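Side-chain contacts in delta-1-pyrroline-5-carboxylate dehydrogenase, mitochondrial (Mus musculus, PDB 4E3X), which oxidises L-glutamate gamma-semialdehyde to glutamate with NAD+, the second and last step in the breakdown of proline to glutamate: residues B[33-38]-B[134-139]; B[153-158]-B[382-387]; B[359-364]-B[455-460]. All blocks are in the same frame, centred on the assembly; numbering follows the deposited sequence.

Overall arrangement
Along the chain interaction 1 closes before interaction 2 opens, whereas the segments of interactions 2 and 3 alternate. Interactions 1 and 2 are neighbours, their centres about 18 Å apart, and they touch where Ile-37 packs on Ile-156; they share helix 155-180, whose start is part of interaction 2 and along which Asn-34, Glu-35 and Ile-37 pack. Interaction 3 stands apart, about 41 Å from interaction 1 and 32 Å from interaction 2, centre to centre, on the mixed sheet that carries strand 452-458. Helix 361-372 begins in interaction 3. Interaction 2 joins helix 155-180 to the loop after helix 361-372, in what is by family the catalytic domain, next to the second subunit.

Interaction 1. Residues B[33-38]-B[134-139]; sequences ANEPIL and MLSGPR. Unlike the reference sequence in segment 33-38: Ala-33 (reference Thr).
Glu-35 reaches across to Ser-136 and takes a single short hydrogen bond from it, Ser-136 OG to Glu-35 OE2 at 2.6 Å. Glu-35 sends CG anti to its own nitrogen (chi1 179°) and then bends at chi2, which swings the carboxylate over to the last turn of helix 121-136. One carboxylate oxygen, OE2, does the touching; the hydroxyl comes to it on the syn side, 26° out of the carboxylate plane. Glu-35 OE1 is farther off, 3.5 Å from Ser-136 OG, and CB of Ser-136 lies 3.4 Å from Glu-35 OE2.

Just after Ser-136 the helix ends: Gly-137 is the first residue to leave helical geometry, and Arg-139 N bonds back to Met-134 O at 2.9 Å. Both carboxylate oxygens have further partners: OE1 forms a salt bridge with Arg-171 of helix 155-180, and OE2 one with Arg-140, whose guanidinium also donates to the carbonyl of Ser-136. Glu-35 therefore links segment 33-38 to the end of helix 121-136, the start of helix 140-151 and helix 155-180.

The contact is small and lies at the surface, away from the catalytic and NAD-binding residues. Its chemistry is that of a carboxylate shared by two arginines and a hydroxyl: the two positive charges would be expected to keep Glu-35 ionised, while the serine helps fix the position of OE2 beside the helix end.

Interaction 2. Residues B[153-158]-B[382-387]; sequences KTVIQA and EDFGTF
This is a buried, mostly apolar contact in which Val-155 and Thr-154, at the start of helix 155-180, pack on the loop 382-387, which follows helix 361-372 and holds a type I beta turn from Asp-383 to Thr-386. Val-155 points CG2 straight at the Phe-384 ring, a CH-pi contact with the methyl 3.5 Å from the ring centroid and only 8° off the normal, so it sits above the middle of one face. The two side chains cross at about a right angle. In place of Phe-384, an alanine would probably leave Val-155 CG2 without its aromatic face and open a gap beside the helix start.

Thr-154 works in two directions. Its CG2 packs against the loop, 3.5 Å from Phe-387 O and 4.0 Å from Thr-386 CG2. Thr-154 is also the N-cap of the helix: at chi1 56° its OG1 accepts weakly from Gln-157 N. The same oxygen meets a water at 2.8 Å, and that water donates to Phe-387 O.

The turn holds its own shape: Asp-383 O accepts from both Thr-386 N and Thr-386 OG1, and Asp-383 OD1 takes Gly-385 N at 2.8 Å in an Asx turn. Tyr-561 of the second subunit packs on Thr-154, Val-155 and Phe-384. The chemistry implies that methyl-on-ring and methyl-on-backbone packing join helix start to loop beside the subunit interface, supplemented by one bridging water.

Interaction 3. Residues B[359-364]-B[455-460]; sequences SLWPQI and VYVYPD
Asp-460 grips Ser-359 with both carboxylate oxygens. OD1 accepts the backbone nitrogen, Ser-359 N to Asp-460 OD1 at 2.9 Å with an N-H...O angle of 159°, and OD2 takes the hydroxyl, Ser-359 OG to Asp-460 OD2 at 2.6 Å. Each oxygen uses its syn lone pair, so the amide and the hydroxyl enter the carboxylate like the two prongs of a fork. The serine sets OG between backbone N and carbonyl carbon (chi1 68°), which lets hydroxyl and amide serve one carboxylate.

Farther along, the contact turns apolar. Trp-361, in the first turn of helix 361-372, lays its indole against strand 452-458. Val-457 puts CG2 over one face, 3.5 Å from the centroid of the five-membered ring and 4° off its normal, a CH-pi contact. Val-455, two residues back on the same side of the strand, approaches the six-membered ring obliquely with CG1, 3.8 Å from Trp-361 CZ3. Val-356 of strand 351-357 and Glu-435 of strand 428-436 also touch Trp-361, so this side chain meets three neighbouring parallel strands of the mixed sheet, part of the alpha/beta domain that carries the catalytic cysteine in aldehyde dehydrogenases.

Chemically, the paired bonds from Asp-460 hold the link from strand 351-357 into the helix, while Val-457 CG2 and Val-455 CG1 probably limit how the indole can turn.

Interaction 1. Residues B[33-38]-B[134-139]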
loop_
_atom_site.group_PDB
_atom_site.type_symbol
_atom_site.label_atom_id
_atom_site.label_comp_id
_atom_site.label_asym_id
_atom_site.label_seq_id
_atom_site.Cartn_x
_atom_site.Cartn_y
_atom_site.Cartn_z
ATOM N N ALA B 33 -24.575 10.143 2.303
ATOM C CA ALA B 33 -24.292 11.479 1.826
ATOM C C ALA B 33 -23.499 12.205 2.888
ATOM O O ALA B 33 -23.488 11.802 4.057
ATOM C CB ALA B 33 -25.578 12.216 1.531
ATOM N N ASN B 34 -22.826 13.273 2.488
ATOM C CA ASN B 34 -22.105 14.075 3.456
ATOM C C ASN B 34 -23.013 14.661 4.528
ATOM O O ASN B 34 -24.127 15.106 4.252
ATOM C CB ASN B 34 -21.324 15.180 2.756
ATOM C CG ASN B 34 -20.191 14.631 1.920
ATOM O OD1 ASN B 34 -20.343 14.417 0.718
ATOM N ND2 ASN B 34 -19.062 14.359 2.560
ATOM N N GLU B 35 -22.526 14.642 5.762
ATOM C CA GLU B 35 -23.249 15.238 6.877
ATOM C C GLU B 35 -23.369 16.746 6.670
ATOM O O GLU B 35 -22.368 17.431 6.481
ATOM C CB GLU B 35 -22.513 14.948 8.182
ATOM C CG GLU B 35 -23.184 15.549 9.409
ATOM C CD GLU B 35 -24.454 14.817 9.823
ATOM O OE1 GLU B 35 -24.743 13.729 9.276
ATOM O OE2 GLU B 35 -25.163 15.330 10.715
ATOM N N PRO B 36 -24.603 17.275 6.670
ATOM C CA PRO B 36 -24.739 18.724 6.476
ATOM C C PRO B 36 -24.119 19.547 7.604
ATOM O O PRO B 36 -24.204 19.186 8.777
ATOM C CB PRO B 36 -26.260 18.933 6.443
ATOM C CG PRO B 36 -26.812 17.615 5.968
ATOM C CD PRO B 36 -25.906 16.585 6.606
ATOM N N ILE B 37 -23.485 20.651 7.227
ATOM C CA ILE B 37 -22.906 21.589 8.181
ATOM C C ILE B 37 -24.002 22.494 8.726
ATOM O O ILE B 37 -24.744 23.114 7.959
ATOM C CB ILE B 37 -21.821 22.449 7.503
ATOM C CG1 ILE B 37 -20.690 21.564 6.992
ATOM C CG2 ILE B 37 -21.268 23.474 8.471
ATOM C CD1 ILE B 37 -19.931 20.933 8.106
ATOM N N LEU B 38 -24.120 22.552 10.050
ATOM C CA LEU B 38 -25.153 23.370 10.683
ATOM C C LEU B 38 -24.703 24.821 10.808
ATOM O O LEU B 38 -23.507 25.108 10.794
ATOM C CB LEU B 38 -25.515 22.807 12.060
ATOM C CG LEU B 38 -25.883 21.323 12.097
ATOM C CD1 LEU B 38 -26.298 20.897 13.501
ATOM C CD2 LEU B 38 -26.982 21.010 11.095
ATOM N N MET B 134 -25.259 8.676 16.158
ATOM C CA MET B 134 -25.182 9.275 17.489
ATOM C C MET B 134 -24.460 10.620 17.450
ATOM O O MET B 134 -24.897 11.593 18.058
ATOM C CB MET B 134 -24.476 8.326 18.452
ATOM C CG MET B 134 -25.234 7.018 18.673
ATOM S SD MET B 134 -24.231 5.747 19.479
ATOM C CE MET B 134 -24.041 6.482 21.098
ATOM N N LEU B 135 -23.347 10.670 16.728
ATOM C CA LEU B 135 -22.579 11.902 16.571
ATOM C C LEU B 135 -23.387 12.978 15.855
ATOM O O LEU B 135 -23.268 14.157 16.181
ATOM C CB LEU B 135 -21.287 11.626 15.804
ATOM C CG LEU B 135 -20.210 10.864 16.572
ATOM C CD1 LEU B 135 -19.216 10.226 15.605
ATOM C CD2 LEU B 135 -19.496 11.788 17.550
ATOM N N SER B 136 -24.197 12.575 14.877
ATOM C CA SER B 136 -25.004 13.517 14.108
ATOM C C SER B 136 -26.049 14.173 14.996
ATOM O O SER B 136 -26.292 15.383 14.909
ATOM C CB SER B 136 -25.684 12.800 12.936
ATOM O OG SER B 136 -26.550 13.665 12.232
ATOM N N GLY B 137 -26.671 13.366 15.848
ATOM C CA GLY B 137 -27.800 13.813 16.638
ATOM C C GLY B 137 -27.473 14.079 18.089
ATOM O O GLY B 137 -26.973 15.152 18.423
ATOM N N PRO B 138 -27.762 13.103 18.964
ATOM C CA PRO B 138 -27.746 13.365 20.404
ATOM C C PRO B 138 -26.376 13.694 20.984
ATOM O O PRO B 138 -26.324 14.337 22.029
ATOM C CB PRO B 138 -28.289 12.061 21.004
ATOM C CG PRO B 138 -28.010 11.012 19.958
ATOM C CD PRO B 138 -28.212 11.734 18.652
ATOM N N ARG B 139 -25.300 13.272 20.328
ATOM C CA ARG B 139 -23.957 13.487 20.871
ATOM C C ARG B 139 -23.202 14.618 20.180
ATOM O O ARG B 139 -22.045 14.877 20.509
ATOM C CB ARG B 139 -23.132 12.192 20.834
ATOM C CG ARG B 139 -23.796 11.021 21.546
ATOM C CD ARG B 139 -23.871 11.233 23.057
ATOM N NE ARG B 139 -22.745 10.627 23.766
ATOM C CZ ARG B 139 -22.704 9.353 24.148
ATOM N NH1 ARG B 139 -21.642 8.883 24.788
ATOM N NH2 ARG B 139 -23.723 8.541 23.887
#

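Interaction 2. Residues B[153-158]-B[382-387]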
loop_
_atom_site.group_PDB
_atom_site.type_symbol
_atom_site.label_atom_id
_atom_site.label_comp_id
_atom_site.label_asym_id
_atom_site.label_seq_id
_atom_site.Cartn_x
_atom_site.Cartn_y
_atom_site.Cartn_z
ATOM N N LYS B 153 -10.925 25.118 19.531
ATOM C CA LYS B 153 -11.634 25.400 18.283
ATOM C C LYS B 153 -12.831 26.328 18.450
ATOM O O LYS B 153 -13.503 26.315 19.480
ATOM C CB LYS B 153 -12.091 24.095 17.621
ATOM C CG LYS B 153 -10.935 23.181 17.228
ATOM C CD LYS B 153 -11.241 22.310 16.021
ATOM C CE LYS B 153 -9.966 21.623 15.569
ATOM N NZ LYS B 153 -10.142 20.805 14.338
ATOM N N THR B 154 -13.102 27.122 17.419
ATOM C CA THR B 154 -14.350 27.865 17.357
ATOM C C THR B 154 -15.497 26.916 17.012
ATOM O O THR B 154 -15.275 25.769 16.608
ATOM C CB THR B 154 -14.299 28.944 16.275
ATOM O OG1 THR B 154 -13.977 28.320 15.027
ATOM C CG2 THR B 154 -13.253 30.006 16.617
ATOM N N VAL B 155 -16.722 27.404 17.166
ATOM C CA VAL B 155 -17.909 26.631 16.815
ATOM C C VAL B 155 -17.800 25.985 15.435
ATOM O O VAL B 155 -17.966 24.774 15.294
ATOM C CB VAL B 155 -19.175 27.506 16.822
ATOM C CG1 VAL B 155 -20.368 26.704 16.334
ATOM C CG2 VAL B 155 -19.436 28.073 18.207
ATOM N N ILE B 156 -17.508 26.779 14.410
ATOM C CA ILE B 156 -17.506 26.230 13.065
ATOM C C ILE B 156 -16.344 25.272 12.830
ATOM O O ILE B 156 -16.509 24.274 12.137
ATOM C CB ILE B 156 -17.541 27.332 11.978
ATOM C CG1 ILE B 156 -17.695 26.720 10.579
ATOM C CG2 ILE B 156 -16.295 28.207 12.035
ATOM C CD1 ILE B 156 -18.892 25.795 10.438
ATOM N N GLN B 157 -15.177 25.550 13.410
ATOM C CA GLN B 157 -14.060 24.632 13.242
ATOM C C GLN B 157 -14.354 23.300 13.936
ATOM O O GLN B 157 -14.003 22.241 13.432
ATOM C CB GLN B 157 -12.748 25.251 13.730
ATOM C CG GLN B 157 -12.210 26.348 12.812
ATOM C CD GLN B 157 -12.023 25.866 11.387
ATOM O OE1 GLN B 157 -11.370 24.852 11.145
ATOM N NE2 GLN B 157 -12.613 26.583 10.436
ATOM N N ALA B 158 -15.035 23.348 15.074
ATOM C CA ALA B 158 -15.411 22.111 15.749
ATOM C C ALA B 158 -16.452 21.358 14.921
ATOM O O ALA B 158 -16.377 20.138 14.767
ATOM C CB ALA B 158 -15.942 22.413 17.125
ATOM N N GLU B 382 -17.032 31.625 24.994
ATOM C CA GLU B 382 -17.719 32.795 25.526
ATOM C C GLU B 382 -18.163 33.753 24.431
ATOM O O GLU B 382 -19.207 34.403 24.543
ATOM C CB GLU B 382 -16.827 33.530 26.525
ATOM C CG GLU B 382 -16.437 32.703 27.735
ATOM C CD GLU B 382 -17.630 32.129 28.474
ATOM O OE1 GLU B 382 -18.606 32.881 28.701
ATOM O OE2 GLU B 382 -17.586 30.925 28.825
ATOM N N ASP B 383 -17.361 33.844 23.379
ATOM C CA ASP B 383 -17.609 34.800 22.310
ATOM C C ASP B 383 -17.661 34.087 20.963
ATOM O O ASP B 383 -16.623 33.757 20.383
ATOM C CB ASP B 383 -16.507 35.861 22.302
ATOM C CG ASP B 383 -16.802 37.020 21.364
ATOM O OD1 ASP B 383 -17.761 36.934 20.567
ATOM O OD2 ASP B 383 -16.062 38.023 21.421
ATOM N N PHE B 384 -18.869 33.861 20.462
ATOM C CA PHE B 384 -19.037 33.206 19.169
ATOM C C PHE B 384 -18.626 34.106 18.003
ATOM O O PHE B 384 -18.614 33.663 16.856
ATOM C CB PHE B 384 -20.473 32.701 18.977
ATOM C CG PHE B 384 -20.785 31.440 19.743
ATOM C CD1 PHE B 384 -19.870 30.903 20.635
ATOM C CD2 PHE B 384 -21.994 30.787 19.559
ATOM C CE1 PHE B 384 -20.161 29.741 21.336
ATOM C CE2 PHE B 384 -22.292 29.625 20.255
ATOM C CZ PHE B 384 -21.372 29.101 21.144
ATOM N N GLY B 385 -18.294 35.365 18.293
ATOM C CA GLY B 385 -17.757 36.263 17.279
ATOM C C GLY B 385 -16.273 36.037 17.018
ATOM O O GLY B 385 -15.693 36.622 16.104
ATOM N N THR B 386 -15.659 35.176 17.825
ATOM C CA THR B 386 -14.240 34.851 17.701
ATOM C C THR B 386 -13.911 34.250 16.331
ATOM O O THR B 386 -14.568 33.308 15.892
ATOM C CB THR B 386 -13.833 33.847 18.811
ATOM O OG1 THR B 386 -13.986 34.472 20.095
ATOM C CG2 THR B 386 -12.403 33.394 18.634
ATOM N N PHE B 387 -12.900 34.783 15.645
ATOM C CA PHE B 387 -12.467 34.159 14.397
ATOM C C PHE B 387 -11.594 32.942 14.670
ATOM O O PHE B 387 -11.800 31.884 14.078
ATOM C CB PHE B 387 -11.747 35.134 13.460
ATOM C CG PHE B 387 -11.471 34.550 12.100
ATOM C CD1 PHE B 387 -12.512 34.094 11.307
ATOM C CD2 PHE B 387 -10.175 34.424 11.629
ATOM C CE1 PHE B 387 -12.267 33.538 10.059
ATOM C CE2 PHE B 387 -9.924 33.875 10.379
ATOM C CZ PHE B 387 -10.971 33.432 9.594
HETATM O O HOH W 1 -14.360 30.569 13.335
#

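Interaction 3. Residues B[359-364]-B[455-460]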
loop_
_atom_site.group_PDB
_atom_site.type_symbol
_atom_site.label_atom_id
_atom_site.label_comp_id
_atom_site.label_asym_id
_atom_site.label_seq_id
_atom_site.Cartn_x
_atom_site.Cartn_y
_atom_site.Cartn_z
ATOM N N SER B 359 1.680 43.406 -9.987
ATOM C CA SER B 359 0.549 44.206 -10.476
ATOM C C SER B 359 -0.690 44.174 -9.566
ATOM O O SER B 359 -1.509 45.096 -9.596
ATOM C CB SER B 359 0.151 43.776 -11.892
ATOM O OG SER B 359 -0.415 42.476 -11.893
ATOM N N LEU B 360 -0.838 43.117 -8.768
ATOM C CA LEU B 360 -1.988 42.993 -7.880
ATOM C C LEU B 360 -1.643 43.267 -6.420
ATOM O O LEU B 360 -2.528 43.298 -5.565
ATOM C CB LEU B 360 -2.607 41.597 -7.985
ATOM C CG LEU B 360 -3.373 41.220 -9.257
ATOM C CD1 LEU B 360 -4.067 39.882 -9.069
ATOM C CD2 LEU B 360 -4.377 42.301 -9.640
ATOM N N TRP B 361 -0.362 43.456 -6.129
ATOM C CA TRP B 361 0.073 43.605 -4.742
ATOM C C TRP B 361 -0.485 44.841 -4.012
ATOM O O TRP B 361 -0.893 44.731 -2.860
ATOM C CB TRP B 361 1.598 43.475 -4.626
ATOM C CG TRP B 361 2.188 43.611 -3.238
ATOM C CD1 TRP B 361 3.224 44.425 -2.882
ATOM C CD2 TRP B 361 1.801 42.910 -2.038
ATOM N NE1 TRP B 361 3.506 44.282 -1.549
ATOM C CE2 TRP B 361 2.652 43.358 -1.006
ATOM C CE3 TRP B 361 0.823 41.955 -1.737
ATOM C CZ2 TRP B 361 2.555 42.889 0.302
ATOM C CZ3 TRP B 361 0.726 41.486 -0.431
ATOM C CH2 TRP B 361 1.587 41.955 0.570
ATOM N N PRO B 362 -0.530 46.013 -4.675
ATOM C CA PRO B 362 -1.188 47.132 -3.984
ATOM C C PRO B 362 -2.627 46.819 -3.554
ATOM O O PRO B 362 -2.984 47.100 -2.409
ATOM C CB PRO B 362 -1.162 48.249 -5.032
ATOM C CG PRO B 362 0.079 47.966 -5.824
ATOM C CD PRO B 362 0.164 46.458 -5.899
ATOM N N GLN B 363 -3.431 46.238 -4.441
ATOM C CA GLN B 363 -4.803 45.875 -4.086
ATOM C C GLN B 363 -4.836 44.838 -2.965
ATOM O O GLN B 363 -5.530 45.006 -1.963
ATOM C CB GLN B 363 -5.558 45.309 -5.294
ATOM C CG GLN B 363 -6.114 46.330 -6.275
ATOM C CD GLN B 363 -7.017 45.680 -7.314
ATOM O OE1 GLN B 363 -6.601 45.424 -8.443
ATOM N NE2 GLN B 363 -8.258 45.400 -6.928
ATOM N N ILE B 364 -4.093 43.754 -3.149
ATOM C CA ILE B 364 -4.117 42.641 -2.205
ATOM C C ILE B 364 -3.535 43.013 -0.839
ATOM O O ILE B 364 -4.084 42.635 0.198
ATOM C CB ILE B 364 -3.430 41.398 -2.804
ATOM C CG1 ILE B 364 -4.292 40.856 -3.942
ATOM C CG2 ILE B 364 -3.201 40.323 -1.741
ATOM C CD1 ILE B 364 -3.645 39.752 -4.734
ATOM N N VAL B 455 4.430 36.255 2.720
ATOM C CA VAL B 455 4.096 36.657 1.364
ATOM C C VAL B 455 5.360 36.941 0.565
ATOM O O VAL B 455 6.264 37.624 1.047
ATOM C CB VAL B 455 3.247 37.952 1.371
ATOM C CG1 VAL B 455 2.781 38.308 -0.038
ATOM C CG2 VAL B 455 2.065 37.817 2.329
ATOM N N TYR B 456 5.416 36.420 -0.656
ATOM C CA TYR B 456 6.482 36.756 -1.591
ATOM C C TYR B 456 5.872 37.397 -2.830
ATOM O O TYR B 456 4.995 36.810 -3.466
ATOM C CB TYR B 456 7.289 35.510 -1.988
ATOM C CG TYR B 456 8.371 35.840 -2.989
ATOM C CD1 TYR B 456 9.485 36.583 -2.610
ATOM C CD2 TYR B 456 8.268 35.444 -4.319
ATOM C CE1 TYR B 456 10.470 36.906 -3.519
ATOM C CE2 TYR B 456 9.253 35.765 -5.237
ATOM C CZ TYR B 456 10.349 36.496 -4.827
ATOM O OH TYR B 456 11.335 36.822 -5.726
ATOM N N VAL B 457 6.336 38.602 -3.163
ATOM C CA VAL B 457 5.818 39.350 -4.303
ATOM C C VAL B 457 6.749 39.152 -5.494
ATOM O O VAL B 457 7.938 39.459 -5.411
ATOM C CB VAL B 457 5.680 40.857 -3.981
ATOM C CG1 VAL B 457 5.118 41.600 -5.184
ATOM C CG2 VAL B 457 4.789 41.055 -2.759
ATOM N N TYR B 458 6.211 38.629 -6.594
ATOM C CA TYR B 458 7.026 38.336 -7.773
ATOM C C TYR B 458 6.648 39.239 -8.953
ATOM O O TYR B 458 5.483 39.593 -9.117
ATOM C CB TYR B 458 6.898 36.851 -8.156
ATOM C CG TYR B 458 5.547 36.458 -8.735
ATOM C CD1 TYR B 458 5.323 36.506 -10.110
ATOM C CD2 TYR B 458 4.498 36.052 -7.914
ATOM C CE1 TYR B 458 4.102 36.158 -10.651
ATOM C CE2 TYR B 458 3.267 35.700 -8.453
ATOM C CZ TYR B 458 3.077 35.759 -9.822
ATOM O OH TYR B 458 1.871 35.413 -10.388
ATOM N N PRO B 459 7.637 39.622 -9.778
ATOM C CA PRO B 459 7.306 40.413 -10.971
ATOM C C PRO B 459 6.421 39.601 -11.907
ATOM O O PRO B 459 6.720 38.426 -12.122
ATOM C CB PRO B 459 8.672 40.664 -11.623
ATOM C CG PRO B 459 9.676 40.460 -10.529
ATOM C CD PRO B 459 9.087 39.395 -9.641
ATOM N N ASP B 460 5.371 40.213 -12.455
ATOM C CA ASP B 460 4.420 39.505 -13.315
ATOM C C ASP B 460 5.117 38.692 -14.398
ATOM O O ASP B 460 4.735 37.549 -14.669
ATOM C CB ASP B 460 3.428 40.472 -13.975
ATOM C CG ASP B 460 2.459 41.093 -12.988
ATOM O OD1 ASP B 460 2.914 41.626 -11.954
ATOM O OD2 ASP B 460 1.239 41.062 -13.260
#